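Putative GH105 family protein (Salmonella enterica subsp. enterica serovar Paratyphi A, PDB 3QWT) is of unknown function but, as a putative GH105 member, probably cleaves unsaturated uronic acids from oligosaccharides by hydrolysis. Local coordinates at residues Lys32-Leu37 / Tyr74-Tyr79; Arg326-His331 / Gly336-Thr341. One frame throughout, in Å; residues are numbered along the deposited sequence.

Interaction 1. Residues Lys32-Leu37 / Tyr74-Tyr79; sequences KVTHNL and YGMYHY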
# COMPACT_ATOMS: atom_id res chain seq x y z
N LYS A 32 40.14 11.05 29.40
CA LYS A 32 40.48 11.85 30.57
C LYS A 32 39.27 12.63 31.12
O LYS A 32 39.09 12.78 32.34
CB LYS A 32 41.62 12.83 30.25
CG LYS A 32 42.39 13.32 31.46
CD LYS A 32 43.18 14.59 31.14
CE LYS A 32 44.06 14.44 29.90
NZ LYS A 32 44.67 15.74 29.48
N VAL A 33 38.44 13.12 30.21
CA VAL A 33 37.24 13.85 30.57
C VAL A 33 36.22 12.90 31.21
O VAL A 33 35.51 13.27 32.15
CB VAL A 33 36.68 14.55 29.31
CG1 VAL A 33 35.25 15.04 29.51
CG2 VAL A 33 37.61 15.71 28.92
N THR A 34 36.16 11.67 30.73
CA THR A 34 35.24 10.68 31.27
C THR A 34 35.69 10.28 32.66
O THR A 34 34.87 10.17 33.57
CB THR A 34 35.17 9.43 30.37
OG1 THR A 34 34.69 9.83 29.08
CG2 THR A 34 34.22 8.40 30.94
N HIS A 35 36.99 10.08 32.82
CA HIS A 35 37.54 9.66 34.10
C HIS A 35 37.24 10.71 35.16
O HIS A 35 36.89 10.40 36.30
CB HIS A 35 39.05 9.43 34.00
CG HIS A 35 39.66 8.91 35.26
ND1 HIS A 35 40.36 9.71 36.14
CD2 HIS A 35 39.66 7.67 35.80
CE1 HIS A 35 40.76 8.99 37.16
NE2 HIS A 35 40.36 7.74 36.98
N ASN A 36 37.36 11.97 34.76
CA ASN A 36 37.02 13.08 35.63
C ASN A 36 35.55 13.03 36.09
O ASN A 36 35.25 13.02 37.28
CB ASN A 36 37.35 14.40 34.92
CG ASN A 36 37.53 15.56 35.87
OD1 ASN A 36 36.58 16.27 36.18
ND2 ASN A 36 38.76 15.75 36.35
N LEU A 37 34.63 12.95 35.13
CA LEU A 37 33.19 12.91 35.41
C LEU A 37 32.79 11.93 36.50
O LEU A 37 32.20 12.32 37.50
CB LEU A 37 32.42 12.59 34.12
CG LEU A 37 30.93 12.92 34.01
CD1 LEU A 37 30.42 12.60 32.60
CD2 LEU A 37 30.08 12.20 35.05
N TYR A 74 24.27 10.75 27.99
CA TYR A 74 24.07 10.93 26.55
C TYR A 74 25.40 11.20 25.85
O TYR A 74 25.71 10.62 24.81
CB TYR A 74 23.08 12.07 26.31
CG TYR A 74 22.55 12.19 24.91
CD1 TYR A 74 22.08 11.08 24.23
CD2 TYR A 74 22.48 13.43 24.29
CE1 TYR A 74 21.58 11.19 22.95
CE2 TYR A 74 21.98 13.56 23.02
CZ TYR A 74 21.52 12.43 22.35
OH TYR A 74 21.02 12.55 21.07
N GLY A 75 26.21 12.08 26.44
CA GLY A 75 27.53 12.35 25.92
C GLY A 75 28.35 11.08 25.83
O GLY A 75 28.97 10.80 24.81
N MSE A 76 28.36 10.30 26.91
CA MSE A 76 29.00 8.99 26.90
C MSE A 76 28.44 8.10 25.80
O MSE A 76 29.19 7.45 25.07
CB MSE A 76 28.82 8.30 28.25
CG MSE A 76 29.62 8.91 29.38
SE MSE A 76 29.39 7.89 31.05
CE MSE A 76 30.38 9.08 32.24
N TYR A 77 27.11 8.07 25.69
CA TYR A 77 26.49 7.18 24.71
C TYR A 77 27.02 7.52 23.33
O TYR A 77 27.42 6.64 22.58
CB TYR A 77 24.96 7.24 24.72
CG TYR A 77 24.41 6.30 23.68
CD1 TYR A 77 24.45 4.93 23.88
CD2 TYR A 77 23.92 6.77 22.46
CE1 TYR A 77 24.00 4.04 22.92
CE2 TYR A 77 23.47 5.89 21.48
CZ TYR A 77 23.51 4.52 21.72
OH TYR A 77 23.07 3.63 20.78
N HIS A 78 27.03 8.81 23.01
CA HIS A 78 27.55 9.29 21.73
C HIS A 78 28.91 8.68 21.40
O HIS A 78 29.09 8.04 20.35
CB HIS A 78 27.59 10.83 21.67
CG HIS A 78 26.32 11.43 21.14
ND1 HIS A 78 26.19 11.85 19.85
CD2 HIS A 78 25.11 11.61 21.72
CE1 HIS A 78 24.96 12.30 19.65
NE2 HIS A 78 24.29 12.16 20.77
N TYR A 79 29.87 8.85 22.30
CA TYR A 79 31.16 8.22 22.11
C TYR A 79 31.01 6.71 21.89
O TYR A 79 31.58 6.16 20.93
CB TYR A 79 32.10 8.51 23.27
CG TYR A 79 33.55 8.15 22.94
CD1 TYR A 79 34.30 8.93 22.08
CD2 TYR A 79 34.15 7.01 23.48
CE1 TYR A 79 35.61 8.62 21.76
CE2 TYR A 79 35.46 6.68 23.17
CZ TYR A 79 36.18 7.49 22.31
OH TYR A 79 37.49 7.18 21.97
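Met76, present as selenomethionine, starts with CG beside its backbone N (chi1 -71°) and then runs fully extended through SE, so that the terminal methyl CE reaches over to helix 23-37. There CE lies 3.5 Å from CD1 of Leu37 and 4.1 Å from CG2 of Thr34. Leu37 holds CG anti to its own backbone N (chi1 -160°), which turns CD1 to the Met76 methyl. The Leu37 and Met76 side chains approach end on, tip to tip, methyl against methyl. Thr34 meets the same methyl obliquely, from one turn earlier on its own helix, so that CE is touched by two residues three positions apart. A long, unbranched side chain suits this place, because its extended course brings a methyl across from a CB that does not itself aim at the other helix. The nearest pair of CA atoms, those of Thr34 and Met76, is 7.8 Å apart. The contact joins helix 23-37 to helix 67-83, which run roughly antiparallel here in the alpha/alpha toroid, a ring built from helical hairpins. It is small and wholly buried, and it is purely apolar, with 122 Å² buried in all. Thr34 can serve in such a setting because its hydroxyl is taken up within its own helix: OG1 hydrogen-bonds to the carbonyl O of Ile30, while CG2, anti to the backbone N, is left as the apolar branch that meets Met76. Ile91 of helix 86-102 touches both Thr34 and Met76, and Met370 of helix 363-377 packs on both Thr34 and Leu37. From the loops, Val38 adds a contact to Met76 and Trp62 one to Leu37.

Interaction 2. Residues Arg326-His331 / Gly336-Thr341; sequences RGIVKH and GELLQT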
# COMPACT_ATOMS: atom_id res chain seq x y z
N ARG A 326 38.74 24.45 19.45
CA ARG A 326 40.08 24.80 19.92
C ARG A 326 39.99 25.38 21.33
O ARG A 326 40.71 24.97 22.23
CB ARG A 326 40.76 25.77 18.95
CG ARG A 326 41.34 25.10 17.71
CD ARG A 326 41.62 26.08 16.59
NE ARG A 326 41.90 25.38 15.35
CZ ARG A 326 43.04 25.47 14.68
NH1 ARG A 326 44.02 26.26 15.11
NH2 ARG A 326 43.21 24.78 13.55
N GLY A 327 39.07 26.32 21.50
CA GLY A 327 38.77 26.88 22.81
C GLY A 327 38.44 25.83 23.86
O GLY A 327 38.94 25.91 25.00
N ILE A 328 37.61 24.85 23.51
CA ILE A 328 37.20 23.81 24.46
C ILE A 328 38.40 22.99 24.92
O ILE A 328 38.52 22.66 26.10
CB ILE A 328 36.13 22.84 23.88
CG1 ILE A 328 34.79 23.55 23.68
CG2 ILE A 328 35.94 21.64 24.81
CD1 ILE A 328 34.18 24.03 24.98
N VAL A 329 39.26 22.63 23.98
CA VAL A 329 40.43 21.87 24.32
C VAL A 329 41.30 22.69 25.27
O VAL A 329 41.79 22.18 26.27
CB VAL A 329 41.23 21.45 23.07
CG1 VAL A 329 42.59 20.90 23.47
CG2 VAL A 329 40.45 20.42 22.28
N LYS A 330 41.46 23.98 24.96
CA LYS A 330 42.23 24.87 25.84
C LYS A 330 41.70 24.87 27.27
O LYS A 330 42.46 25.07 28.21
CB LYS A 330 42.24 26.30 25.28
CG LYS A 330 43.54 26.70 24.60
CD LYS A 330 43.96 25.67 23.55
CE LYS A 330 43.30 25.91 22.19
NZ LYS A 330 43.45 24.73 21.28
N HIS A 331 40.40 24.63 27.42
CA HIS A 331 39.78 24.74 28.74
C HIS A 331 39.63 23.40 29.46
O HIS A 331 39.00 23.34 30.52
CB HIS A 331 38.43 25.43 28.64
CG HIS A 331 38.52 26.91 28.49
ND1 HIS A 331 38.99 27.51 27.35
CD2 HIS A 331 38.20 27.91 29.35
CE1 HIS A 331 38.95 28.83 27.50
NE2 HIS A 331 38.48 29.09 28.70
N GLY A 336 41.45 16.76 33.49
CA GLY A 336 40.37 16.42 32.58
C GLY A 336 39.07 17.17 32.84
O GLY A 336 38.04 16.83 32.27
N GLU A 337 39.13 18.17 33.70
CA GLU A 337 37.96 18.92 34.13
C GLU A 337 37.72 20.07 33.17
O GLU A 337 38.65 20.83 32.88
CB GLU A 337 38.18 19.48 35.54
CG GLU A 337 37.20 20.55 35.99
CD GLU A 337 37.51 21.07 37.39
OE1 GLU A 337 38.65 20.84 37.87
OE2 GLU A 337 36.64 21.71 38.02
N LEU A 338 36.50 20.19 32.67
CA LEU A 338 36.17 21.29 31.78
C LEU A 338 36.11 22.55 32.62
O LEU A 338 35.22 22.69 33.46
CB LEU A 338 34.84 21.05 31.06
CG LEU A 338 34.53 22.10 29.99
CD1 LEU A 338 35.63 22.14 28.96
CD2 LEU A 338 33.17 21.85 29.31
N LEU A 339 37.04 23.47 32.40
CA LEU A 339 37.25 24.58 33.33
C LEU A 339 36.04 25.49 33.61
O LEU A 339 35.45 25.41 34.70
CB LEU A 339 38.49 25.40 32.96
CG LEU A 339 39.79 24.63 33.24
CD1 LEU A 339 41.03 25.42 32.81
CD2 LEU A 339 39.86 24.22 34.71
N GLN A 340 35.67 26.35 32.67
CA GLN A 340 34.65 27.36 32.95
C GLN A 340 33.19 26.85 32.90
O GLN A 340 32.37 27.39 32.17
CB GLN A 340 34.80 28.53 31.99
CG GLN A 340 36.04 29.33 32.21
CD GLN A 340 35.81 30.49 33.15
OE1 GLN A 340 35.07 31.43 32.83
NE2 GLN A 340 36.42 30.44 34.32
N THR A 341 32.88 25.83 33.69
CA THR A 341 31.51 25.34 33.79
C THR A 341 30.73 26.07 34.89
O THR A 341 31.23 26.23 36.00
CB THR A 341 31.50 23.83 34.10
OG1 THR A 341 32.25 23.12 33.10
CG2 THR A 341 30.07 23.30 34.19
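Leu339 N donates to the carbonyl O of His331 over 2.7 Å, an almost straight bond (N-H...O 163°) that approaches close to the direction in which the C=O bond points. His331 is the first residue to leave helical geometry at the end of helix 318-330, and the bond lets the returning chain take up a carbonyl that no further helical turn would satisfy. The imidazole is tied back to the same helix: CG sits beside the backbone N (chi1 -77°), which folds the ring back far enough for ND1 to donate to Gly327 O at 2.8 Å, with that oxygen 18° out of the ring plane. With the ring held this way, CG of Gln340 meets its edge at CD2, 3.9 Å away. In the toroid this is the start of the long loop between helix 318-330 and helix 351-355, pinned to the end of the helix it leaves. Gln340 centres an inverse gamma turn, closed by Thr341 N to Leu339 O at 2.8 Å. On the apolar side of the contact, Leu338 sends CD1 obliquely to within 4.2 Å of CG2 of Ile328, two branched aliphatic chains suited to a buried seam. Ala294 of helix 294-309 and Ala369 of helix 363-377 touch Leu338, and their small side chains probably let it pack close to both helices.

In the fold
Interactions 1 and 2 have centres about 14 Å apart and follow one another along the chain, yet they share a boundary. Val33 CG2 packs 3.6 Å from Gly336 O, and Lys32 CD comes equally near Gly336 N, so helix 23-37 faces the Met76 methyl with one flank and the 336-341 loop with another. Gln366 of helix 363-377 joins them by polar means: NE2 hydrogen-bonds to the carbonyls of Val33 and Gly336, and OE1 accepts from Leu338 N. A long amide suits this bridging position because it can both donate and accept. Interaction 1 is the deeper: its centre lies about 13 Å from the centre of the chain, that of interaction 2 about 16 Å.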